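PDB 3F40: uncharacterized NTF2-like protein from Cytophaga hutchinsonii ATCC 33406, which is of unknown function but has the NTF2-like fold of the SnoaL-like family, whose cone-shaped scaffold serves relatives as enzymes or binding proteins. Local coordinates for residues Y92-K96 with G97-S101. Numbering follows the deposited sequence.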
loop_
_atom_site.group_PDB
_atom_site.type_symbol
_atom_site.label_atom_id
_atom_site.label_comp_id
_atom_site.label_asym_id
_atom_site.label_seq_id
_atom_site.Cartn_x
_atom_site.Cartn_y
_atom_site.Cartn_z
ATOM N N TYR A 92 2.387 7.535 -4.158
ATOM C CA TYR A 92 2.837 8.640 -4.985
ATOM C C TYR A 92 2.955 9.897 -4.132
ATOM O O TYR A 92 1.992 10.264 -3.431
ATOM C CB TYR A 92 1.831 8.892 -6.134
ATOM C CG TYR A 92 1.641 7.738 -7.061
ATOM C CD1 TYR A 92 0.845 6.662 -6.716
ATOM C CD2 TYR A 92 2.230 7.722 -8.293
ATOM C CE1 TYR A 92 0.726 5.564 -7.553
ATOM C CE2 TYR A 92 2.118 6.614 -9.137
ATOM C CZ TYR A 92 1.377 5.530 -8.749
ATOM O OH TYR A 92 1.273 4.422 -9.554
ATOM N N HIS A 93 4.104 10.566 -4.232
ATOM C CA HIS A 93 4.297 11.844 -3.545
ATOM C C HIS A 93 4.288 12.956 -4.596
ATOM O O HIS A 93 4.903 12.798 -5.654
ATOM C CB HIS A 93 5.627 11.864 -2.790
ATOM C CG HIS A 93 5.794 13.054 -1.910
ATOM N ND1 HIS A 93 5.163 13.160 -0.692
ATOM C CD2 HIS A 93 6.532 14.182 -2.066
ATOM C CE1 HIS A 93 5.502 14.314 -0.136
ATOM N NE2 HIS A 93 6.300 14.964 -0.966
ATOM N N LEU A 94 3.609 14.036 -4.273
ATOM C CA LEU A 94 3.479 15.187 -5.190
ATOM C C LEU A 94 3.931 16.445 -4.521
ATOM O O LEU A 94 3.659 16.706 -3.331
ATOM C CB LEU A 94 2.028 15.338 -5.632
ATOM C CG LEU A 94 1.525 14.084 -6.404
ATOM C CD1 LEU A 94 0.744 13.166 -5.483
ATOM C CD2 LEU A 94 0.691 14.437 -7.647
ATOM N N GLU A 95 4.619 17.238 -5.318
ATOM C CA GLU A 95 5.056 18.552 -4.892
ATOM C C GLU A 95 5.066 19.420 -6.103
ATOM O O GLU A 95 5.468 19.019 -7.179
ATOM C CB GLU A 95 6.454 18.541 -4.305
ATOM C CG GLU A 95 6.502 17.754 -3.030
ATOM C CD GLU A 95 7.762 17.891 -2.230
ATOM O OE1 GLU A 95 8.694 18.612 -2.646
ATOM O OE2 GLU A 95 7.799 17.290 -1.137
ATOM N N LYS A 96 4.685 20.664 -5.919
ATOM C CA LYS A 96 4.785 21.671 -6.989
ATOM C C LYS A 96 4.123 21.240 -8.291
ATOM O O LYS A 96 4.571 21.560 -9.379
ATOM C CB LYS A 96 6.245 22.054 -7.224
ATOM C CG LYS A 96 6.912 22.622 -6.022
ATOM C CD LYS A 96 8.354 23.003 -6.311
ATOM C CE LYS A 96 9.014 23.657 -5.129
ATOM N NZ LYS A 96 9.107 22.748 -3.952
ATOM N N GLY A 97 2.997 20.549 -8.153
ATOM C CA GLY A 97 2.211 20.166 -9.295
ATOM C C GLY A 97 2.760 19.042 -10.110
ATOM O O GLY A 97 2.320 18.833 -11.247
ATOM N N GLU A 98 3.699 18.299 -9.526
ATOM C CA GLU A 98 4.321 17.135 -10.204
ATOM C C GLU A 98 4.437 15.952 -9.266
ATOM O O GLU A 98 4.509 16.118 -8.061
ATOM C CB GLU A 98 5.717 17.474 -10.711
ATOM C CG GLU A 98 5.858 18.750 -11.525
ATOM C CD GLU A 98 7.297 19.019 -11.874
ATOM O OE1 GLU A 98 8.167 18.963 -10.985
ATOM O OE2 GLU A 98 7.550 19.323 -13.054
ATOM N N ILE A 99 4.495 14.757 -9.832
ATOM C CA ILE A 99 4.807 13.567 -9.035
ATOM C C ILE A 99 6.312 13.508 -8.849
ATOM O O ILE A 99 7.046 13.475 -9.831
ATOM C CB ILE A 99 4.276 12.293 -9.735
ATOM C CG1 ILE A 99 2.766 12.351 -9.947
ATOM C CG2 ILE A 99 4.660 11.041 -8.929
ATOM C CD1 ILE A 99 2.238 11.267 -10.919
ATOM N N THR A 100 6.776 13.471 -7.588
ATOM C CA THR A 100 8.207 13.466 -7.311
ATOM C C THR A 100 8.743 12.077 -6.943
ATOM O O THR A 100 9.931 11.838 -7.044
ATOM C CB THR A 100 8.580 14.467 -6.206
ATOM O OG1 THR A 100 7.923 14.089 -5.019
ATOM C CG2 THR A 100 8.199 15.922 -6.601
ATOM N N SER A 101 7.862 11.171 -6.539
ATOM C CA SER A 101 8.274 9.810 -6.231
ATOM C C SER A 101 7.129 8.845 -6.289
ATOM O O SER A 101 5.996 9.192 -6.040
ATOM C CB SER A 101 8.907 9.729 -4.838
ATOM O OG SER A 101 8.016 10.029 -3.803
HETATM O O HOH W 1 8.044 18.846 -8.225
#
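The carbonyl oxygen of His93 takes two backbone bonds from the facing strand: a firm one from Thr100 N to His93 O, 2.8 Å, and a weak one from Ser101 N to the same atom, 3.5 Å. With both residues set against His93, this is a classic beta bulge; beyond it the ladder resumes with Leu94 beside Ile99, then Glu95 paired with Glu98. Glu95 N bonds to Glu98 O and Glu98 N to Glu95 O, the pair of bonds that closes a type I' turn through Lys96 and Gly97. A water also donates to Glu95 O and to Glu98 OE1, an oxygen that Asn32 holds as well.

On the face bearing His93 and Glu95, the imidazole stands with CG anti to the backbone N (chi1 -172°), which carries NE2 along the strand to Glu95 OE2, 2.8 Å away. The carboxylate oxygen lies in the ring plane but is met on its anti side. Thr100 OG1 comes in at the same ring's edge, 3.3 Å from His93 CD2, while Thr100 CG2 rests on Glu95 CB. As Asp72 holds ND1, both ring nitrogens are engaged and the ring's rotation is fixed; a leucine in place of His93 would probably leave the Glu95 and Asp72 carboxylates without this shared partner.

On the opposite face of the hairpin from His93, Leu94 and Ile99 lie side by side, Leu94 CD2 touching Ile99 CG1 at 3.7 Å, and Ile99 CG2 meets the edge of the Tyr92 ring. This apolar side of hairpin 84-95/98-105 packs against helix 8-20, through Leu11, Val12, Phe15 and Ile16, with strands 72-81 and 35-39 flanking the hairpin in the curved sheet.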